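Local coordinates for VP35 (Myotis lucifugus, PDB 6DKU), which is a microbat-genome homologue of the filoviral polymerase cofactor VP35, seen here as its interferon inhibitory domain, and probably counteracts the innate immune response, at residues T25-L30 with A63-I68; S32-V37 with E73-C78; P81-T86 with W113-L118. The protein carries 1 engineered substitution. All coordinates share one frame; numbering follows the deposited sequence.

Contact 1: residues T25-L30 with A63-I68; sequences TAFHEL and AAIISI
Phe27 and Leu30 of helix 26-37 meet Ile65 and Ile66 of helix 61-71 in a purely apolar helix-helix contact close to the middle of the chain. The short segments run in roughly the same direction, their axes inclined by 43° and 10.2 Å apart, and side chains fill that spacing. Ile65 does it with its CG2 branch, which stands anti to its own backbone N and reaches the isobutyl group of Leu30: CG2 lies 3.5 Å from Leu30 CD2 and 3.6 Å from Leu30 CG. These two side chains lie alongside one another, pointing opposite ways. Ile66 works from its other branch, bringing CD1 to 3.6 Å from Phe27 CE1 at an oblique angle to the ring. Ile65 CG2 also lies near the ring plane of Phe27, off its edge. Thr25 caps the start of helix 26-37, its OG1 accepting from Phe27 N at 3.3 Å, and so ties down the turn that carries the ring. Beyond the contact, His62 meets Phe27 edge to face, and Val31 packs on Ile65. This is side-chain packing of neighbouring helices in the helical part of the VP35 interferon inhibitory domain.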
# COMPACT_ATOMS: atom_id res chain seq x y z
N THR A 25 -6.54 7.17 5.35
CA THR A 25 -6.30 6.02 6.22
C THR A 25 -5.26 5.08 5.62
O THR A 25 -4.66 5.39 4.58
CB THR A 25 -7.59 5.21 6.48
OG1 THR A 25 -7.96 4.50 5.30
CG2 THR A 25 -8.73 6.12 6.91
N ALA A 26 -5.07 3.92 6.24
CA ALA A 26 -4.09 2.97 5.73
C ALA A 26 -4.46 2.41 4.36
O ALA A 26 -3.60 1.77 3.74
CB ALA A 26 -3.90 1.82 6.71
N PHE A 27 -5.69 2.60 3.88
CA PHE A 27 -5.99 2.12 2.53
C PHE A 27 -5.32 3.01 1.49
O PHE A 27 -4.73 2.51 0.52
CB PHE A 27 -7.50 2.04 2.31
CG PHE A 27 -8.14 0.83 2.94
CD1 PHE A 27 -8.09 -0.41 2.31
CD2 PHE A 27 -8.80 0.93 4.16
CE1 PHE A 27 -8.68 -1.53 2.89
CE2 PHE A 27 -9.39 -0.19 4.75
CZ PHE A 27 -9.33 -1.42 4.11
N HIS A 28 -5.40 4.34 1.68
CA HIS A 28 -4.64 5.26 0.83
C HIS A 28 -3.17 4.90 0.83
O HIS A 28 -2.52 4.85 -0.23
CB HIS A 28 -4.83 6.70 1.32
CG HIS A 28 -6.26 7.13 1.43
ND1 HIS A 28 -7.06 6.79 2.49
CD2 HIS A 28 -7.02 7.89 0.61
CE1 HIS A 28 -8.26 7.32 2.32
NE2 HIS A 28 -8.26 7.99 1.18
N GLU A 29 -2.62 4.64 2.02
CA GLU A 29 -1.22 4.24 2.13
C GLU A 29 -0.96 2.92 1.43
O GLU A 29 0.12 2.74 0.86
CB GLU A 29 -0.81 4.15 3.60
CG GLU A 29 -1.35 5.27 4.46
CD GLU A 29 -0.67 6.60 4.23
OE1 GLU A 29 0.20 6.68 3.33
OE2 GLU A 29 -0.99 7.57 4.96
N LEU A 30 -1.90 1.98 1.45
CA LEU A 30 -1.69 0.73 0.74
C LEU A 30 -1.63 0.96 -0.76
O LEU A 30 -0.80 0.36 -1.45
CB LEU A 30 -2.78 -0.28 1.09
CG LEU A 30 -2.63 -1.66 0.45
CD1 LEU A 30 -1.22 -2.20 0.63
CD2 LEU A 30 -3.64 -2.62 1.05
N ALA A 63 -11.88 -3.60 -0.40
CA ALA A 63 -11.65 -5.02 -0.65
C ALA A 63 -10.74 -5.21 -1.85
O ALA A 63 -9.79 -5.99 -1.79
CB ALA A 63 -12.98 -5.75 -0.87
N ALA A 64 -11.00 -4.49 -2.94
CA ALA A 64 -10.19 -4.65 -4.15
C ALA A 64 -8.73 -4.34 -3.88
O ALA A 64 -7.84 -5.10 -4.29
CB ALA A 64 -10.73 -3.76 -5.26
N ILE A 65 -8.47 -3.23 -3.18
CA ILE A 65 -7.10 -2.85 -2.83
C ILE A 65 -6.41 -3.97 -2.06
O ILE A 65 -5.29 -4.37 -2.39
CB ILE A 65 -7.10 -1.53 -2.05
CG1 ILE A 65 -7.45 -0.37 -2.96
CG2 ILE A 65 -5.76 -1.30 -1.38
CD1 ILE A 65 -7.92 0.86 -2.19
N ILE A 66 -7.07 -4.50 -1.02
CA ILE A 66 -6.48 -5.62 -0.29
C ILE A 66 -6.30 -6.83 -1.21
O ILE A 66 -5.33 -7.60 -1.09
CB ILE A 66 -7.35 -5.96 0.94
CG1 ILE A 66 -7.16 -4.90 2.04
CG2 ILE A 66 -7.04 -7.34 1.47
CD1 ILE A 66 -8.06 -5.09 3.25
N SER A 67 -7.21 -6.99 -2.17
CA SER A 67 -7.20 -8.13 -3.06
C SER A 67 -5.99 -8.12 -3.97
O SER A 67 -5.53 -9.19 -4.39
CB SER A 67 -8.49 -8.16 -3.89
OG SER A 67 -8.43 -9.10 -4.94
N ILE A 68 -5.45 -6.94 -4.28
CA ILE A 68 -4.20 -6.90 -5.05
C ILE A 68 -3.07 -7.52 -4.24
O ILE A 68 -2.28 -8.32 -4.76
CB ILE A 68 -3.85 -5.46 -5.49
CG1 ILE A 68 -5.04 -4.72 -6.13
CG2 ILE A 68 -2.65 -5.46 -6.42
CD1 ILE A 68 -4.76 -3.20 -6.21

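Contact 2: residues S32-V37 with E73-C78; sequences SAIAMV and EYFRNC
Val37 turns CG1 into the position between its backbone N and carbonyl carbon (chi1 85°), while Phe75, on the short helix 73-76, holds CG anti to its carbonyl carbon (chi1 -61°), and the two side chains meet. They run antiparallel, side by side, with Val37 CG1 3.5 Å from Phe75 CD1, near the ring plane and at its edge. Ile34 takes a face of the same ring. The Ile34 and Phe75 side chains cross at about a right angle, and Ile34 CG2 sits 3.9 Å from the ring centroid, a CH-pi contact displaced toward the rim. The opposite face of Phe75 is covered by Tyr74, whose CD2 lies over the ring centre, so the phenyl group is sandwiched between a methyl and its own neighbour.

Tyr74 itself reaches past that ring to make the polar link: its OH donates to Val37 O at 2.9 Å, the acceptor lying at the ring edge and near the ring plane, with the donor tilted 20° from the carbonyl plane. The phenol OH thus gives Val37 O a partner. Cys78 continues the connection through its backbone, which bonds to Leu109. Ile68 of helix 61-71 and Ala47 of helix 41-56 touch both Ile34 and Phe75, and Phe12 of helix 9-18 adds to Ile34. The arrangement is a phenylalanine ring packed between Ile34 and Tyr74, with a CH-pi contact on one face, in the hydrophobic core of the helical subdomain.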
# COMPACT_ATOMS: atom_id res chain seq x y z
N SER A 32 -0.59 3.72 -2.15
CA SER A 32 0.72 4.33 -2.34
C SER A 32 1.85 3.31 -2.27
O SER A 32 2.84 3.42 -3.00
CB SER A 32 0.92 5.44 -1.30
OG SER A 32 2.07 6.21 -1.59
N ALA A 33 1.73 2.31 -1.39
CA ALA A 33 2.77 1.30 -1.25
C ALA A 33 2.82 0.42 -2.49
O ALA A 33 3.91 0.13 -3.01
CB ALA A 33 2.51 0.45 -0.01
N ILE A 34 1.65 -0.01 -2.97
CA ILE A 34 1.58 -0.77 -4.21
C ILE A 34 2.25 -0.00 -5.34
O ILE A 34 3.03 -0.57 -6.11
CB ILE A 34 0.11 -1.10 -4.54
CG1 ILE A 34 -0.47 -2.05 -3.49
CG2 ILE A 34 -0.01 -1.73 -5.92
CD1 ILE A 34 -1.93 -2.37 -3.70
N ALA A 35 1.98 1.30 -5.44
CA ALA A 35 2.61 2.08 -6.51
C ALA A 35 4.12 2.18 -6.31
O ALA A 35 4.88 2.06 -7.27
CB ALA A 35 2.00 3.48 -6.58
N MET A 36 4.56 2.39 -5.07
CA MET A 36 5.98 2.55 -4.80
C MET A 36 6.75 1.28 -5.12
O MET A 36 7.90 1.34 -5.58
CB MET A 36 6.21 2.92 -3.33
CG MET A 36 5.87 4.35 -2.96
SD MET A 36 5.61 4.49 -1.18
CE MET A 36 7.25 4.14 -0.54
N VAL A 37 6.14 0.12 -4.90
CA VAL A 37 6.88 -1.15 -4.91
C VAL A 37 6.93 -1.79 -6.30
O VAL A 37 7.72 -2.73 -6.51
CB VAL A 37 6.27 -2.10 -3.86
CG1 VAL A 37 5.08 -2.86 -4.43
CG2 VAL A 37 7.33 -3.01 -3.26
N GLU A 73 0.41 -11.93 -7.88
CA GLU A 73 1.49 -12.72 -7.30
C GLU A 73 2.73 -11.88 -7.00
O GLU A 73 3.42 -12.13 -6.00
CB GLU A 73 1.85 -13.89 -8.21
CG GLU A 73 2.52 -15.04 -7.49
CD GLU A 73 1.88 -15.33 -6.13
OE1 GLU A 73 0.64 -15.50 -6.06
OE2 GLU A 73 2.62 -15.39 -5.13
N TYR A 74 3.04 -10.88 -7.83
CA TYR A 74 4.21 -10.06 -7.56
C TYR A 74 4.04 -9.27 -6.27
O TYR A 74 4.81 -9.43 -5.32
CB TYR A 74 4.49 -9.11 -8.73
CG TYR A 74 5.56 -8.12 -8.36
CD1 TYR A 74 6.86 -8.54 -8.09
CD2 TYR A 74 5.27 -6.78 -8.20
CE1 TYR A 74 7.85 -7.64 -7.72
CE2 TYR A 74 6.24 -5.87 -7.83
CZ TYR A 74 7.53 -6.30 -7.59
OH TYR A 74 8.49 -5.38 -7.23
N PHE A 75 3.01 -8.40 -6.21
CA PHE A 75 2.78 -7.60 -5.01
C PHE A 75 2.57 -8.47 -3.78
O PHE A 75 2.92 -8.07 -2.67
CB PHE A 75 1.57 -6.69 -5.21
CG PHE A 75 1.75 -5.72 -6.32
CD1 PHE A 75 2.49 -4.56 -6.14
CD2 PHE A 75 1.20 -5.98 -7.57
CE1 PHE A 75 2.66 -3.68 -7.17
CE2 PHE A 75 1.37 -5.09 -8.61
CZ PHE A 75 2.10 -3.94 -8.41
N ARG A 76 2.01 -9.67 -3.97
CA ARG A 76 1.81 -10.58 -2.84
C ARG A 76 3.13 -10.86 -2.13
O ARG A 76 3.21 -10.77 -0.90
CB ARG A 76 1.16 -11.87 -3.35
CG ARG A 76 0.79 -12.88 -2.29
CD ARG A 76 0.52 -14.23 -2.94
NE ARG A 76 0.56 -15.33 -1.98
CZ ARG A 76 1.67 -15.80 -1.42
NH1 ARG A 76 2.85 -15.26 -1.71
NH2 ARG A 76 1.61 -16.81 -0.56
N ASN A 77 4.19 -11.17 -2.89
CA ASN A 77 5.48 -11.54 -2.33
C ASN A 77 6.43 -10.36 -2.16
O ASN A 77 7.65 -10.56 -2.15
CB ASN A 77 6.15 -12.59 -3.21
CG ASN A 77 5.46 -13.92 -3.13
OD1 ASN A 77 4.92 -14.28 -2.08
ND2 ASN A 77 5.47 -14.67 -4.23
N CYS A 78 5.93 -9.15 -2.04
CA CYS A 78 6.77 -7.98 -2.12
C CYS A 78 7.04 -7.45 -0.72
O CYS A 78 6.15 -7.42 0.13
CB CYS A 78 6.11 -6.90 -2.98
SG CYS A 78 7.23 -5.92 -3.97

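Contact 3: residues P81-T86 with W113-L118; sequences PTTQVT and WVYIYL
Thr83 and Val85 are bound to Ile116 and Leu118 by the backbone ladder that forms the tight part of this contact, a parallel pairing of strand 82-84 with strand 113-118. Ile116 N donates to Pro81 O at 3.1 Å, Thr83 N to Ile116 O, Leu118 N to Thr83 O at 2.7 Å, and Val85 N to Leu118 O at 3.0 Å. The bonds pass back and forth, each segment donating twice, and CA-H...O contacts from Thr82 CA to Ile116 O and from Tyr117 CA to Thr83 O fill in between.

The sheet face carrying Thr83 and Tyr117 is well packed. Thr83 OG1, anti to its carbonyl carbon (chi1 -49°), sits over the centre of the Tyr115 ring, 3.9 Å from Tyr115 CD1, while Val114 CG1 lies on the ring's opposite face. Pro81 CG comes at the edge of that ring, 4.0 Å from Tyr115 CD1, and Pro81 also rests on Ala33 and Met36 of helix 26-37. The Tyr115 hydroxyl reaches the same helix, bonding to Glu29.

On the other face the looseness lies with Thr82 and Gln84, which are exposed; Gln84 brings only CG to Leu118 CB, at 3.7 Å, and its chain then runs on extended. Ile116 and Leu118 are better covered there, with Ser123 touching both.

Val114 and Tyr115 both face Leu126 of strand 122-127, a classic beta bulge. The pairing is that of an edge strand added in parallel to a mixed four-stranded sheet, the beta part of the VP35 interferon inhibitory domain.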
# COMPACT_ATOMS: atom_id res chain seq x y z
N PRO A 81 7.24 -1.31 1.51
CA PRO A 81 8.17 -0.20 1.31
C PRO A 81 8.51 0.50 2.62
O PRO A 81 7.73 0.51 3.58
CB PRO A 81 7.41 0.73 0.37
CG PRO A 81 5.98 0.47 0.67
CD PRO A 81 5.89 -1.00 0.99
N THR A 82 9.69 1.12 2.65
CA THR A 82 10.15 1.88 3.80
C THR A 82 9.95 3.36 3.55
O THR A 82 10.24 3.87 2.46
CB THR A 82 11.62 1.58 4.07
OG1 THR A 82 11.84 0.18 3.87
CG2 THR A 82 12.04 2.00 5.47
N THR A 83 9.41 4.05 4.55
CA THR A 83 9.32 5.50 4.60
C THR A 83 10.19 6.00 5.75
O THR A 83 10.23 5.38 6.82
CB THR A 83 7.88 5.99 4.82
OG1 THR A 83 6.99 5.33 3.91
CG2 THR A 83 7.80 7.49 4.60
N GLN A 84 10.87 7.12 5.54
CA GLN A 84 11.72 7.70 6.57
C GLN A 84 11.03 8.94 7.13
O GLN A 84 10.48 9.74 6.38
CB GLN A 84 13.10 8.04 6.01
CG GLN A 84 13.97 6.81 5.83
CD GLN A 84 15.46 7.11 5.94
OE1 GLN A 84 15.87 8.26 5.92
NE2 GLN A 84 16.26 6.06 6.08
N VAL A 85 11.05 9.08 8.46
CA VAL A 85 10.47 10.23 9.14
C VAL A 85 11.44 10.73 10.20
O VAL A 85 12.13 9.93 10.85
CB VAL A 85 9.10 9.92 9.77
CG1 VAL A 85 8.00 10.01 8.72
CG2 VAL A 85 9.10 8.54 10.42
N THR A 86 11.49 12.05 10.37
CA THR A 86 12.41 12.65 11.34
C THR A 86 12.09 12.21 12.76
O THR A 86 12.99 12.20 13.62
CB THR A 86 12.35 14.19 11.22
OG1 THR A 86 12.25 14.55 9.83
CG2 THR A 86 13.61 14.80 11.77
N TRP A 113 1.35 -6.04 5.71
CA TRP A 113 2.15 -4.84 5.97
C TRP A 113 1.86 -3.78 4.92
O TRP A 113 1.51 -4.09 3.78
CB TRP A 113 3.64 -5.17 5.98
CG TRP A 113 4.06 -6.08 7.10
CD1 TRP A 113 4.34 -7.41 7.00
CD2 TRP A 113 4.23 -5.74 8.48
NE1 TRP A 113 4.67 -7.91 8.22
CE2 TRP A 113 4.61 -6.91 9.15
CE3 TRP A 113 4.08 -4.56 9.21
CZ2 TRP A 113 4.86 -6.94 10.52
CZ3 TRP A 113 4.32 -4.59 10.57
CH2 TRP A 113 4.71 -5.77 11.21
N VAL A 114 1.99 -2.52 5.31
CA VAL A 114 1.83 -1.41 4.38
C VAL A 114 3.10 -0.57 4.39
O VAL A 114 3.74 -0.39 3.35
CB VAL A 114 0.60 -0.55 4.74
CG1 VAL A 114 0.42 0.56 3.71
CG2 VAL A 114 -0.65 -1.42 4.84
N TYR A 115 3.47 -0.05 5.55
CA TYR A 115 4.68 0.75 5.66
C TYR A 115 5.56 0.21 6.77
O TYR A 115 5.07 -0.18 7.84
CB TYR A 115 4.37 2.22 5.96
CG TYR A 115 3.87 3.03 4.79
CD1 TYR A 115 4.13 2.64 3.48
CD2 TYR A 115 3.15 4.19 5.00
CE1 TYR A 115 3.67 3.39 2.42
CE2 TYR A 115 2.68 4.94 3.95
CZ TYR A 115 2.94 4.54 2.66
OH TYR A 115 2.48 5.30 1.61
N ILE A 116 6.85 0.21 6.51
CA ILE A 116 7.87 0.13 7.55
C ILE A 116 8.39 1.55 7.73
O ILE A 116 9.14 2.06 6.88
CB ILE A 116 8.99 -0.84 7.17
CG1 ILE A 116 8.42 -2.23 6.88
CG2 ILE A 116 9.99 -0.94 8.30
CD1 ILE A 116 7.29 -2.65 7.79
N TYR A 117 7.98 2.21 8.81
CA TYR A 117 8.47 3.55 9.10
C TYR A 117 9.86 3.48 9.71
O TYR A 117 10.14 2.62 10.56
CB TYR A 117 7.53 4.28 10.06
CG TYR A 117 6.25 4.75 9.43
CD1 TYR A 117 6.23 5.79 8.52
CD2 TYR A 117 5.05 4.15 9.77
CE1 TYR A 117 5.05 6.22 7.96
CE2 TYR A 117 3.86 4.57 9.21
CZ TYR A 117 3.86 5.60 8.31
OH TYR A 117 2.67 6.00 7.77
N LEU A 118 10.73 4.40 9.30
CA LEU A 118 12.09 4.51 9.82
C LEU A 118 12.19 5.74 10.71
O LEU A 118 12.10 6.87 10.22
CB LEU A 118 13.09 4.56 8.67
CG LEU A 118 13.78 3.22 8.42
CD1 LEU A 118 14.89 3.02 9.45
CD2 LEU A 118 12.75 2.08 8.51

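From the N terminus the chain passes through helix 9-18 before entering helix 26-37, whose first half serves contact 1 and second half contact 2. Helix 41-56 then intervenes, and helix 61-71 returns to close contact 1; a few residues later helix 73-76 closes contact 2. The two loops therefore cross, and Ile68 packs on both Ile34 and Phe75 where they meet. Contact 3 follows in series: strand 82-84 leaves this helical bundle, and strand 113-119 comes back beside it after 26 residues with no helix. Helix 26-37 serves contacts 1 and 2 and also touches contact 3, since Glu29, Leu30, Ser32, Ala33 and Met36 touch Pro81, Val114 or Tyr115 and couple the helices to the sheet.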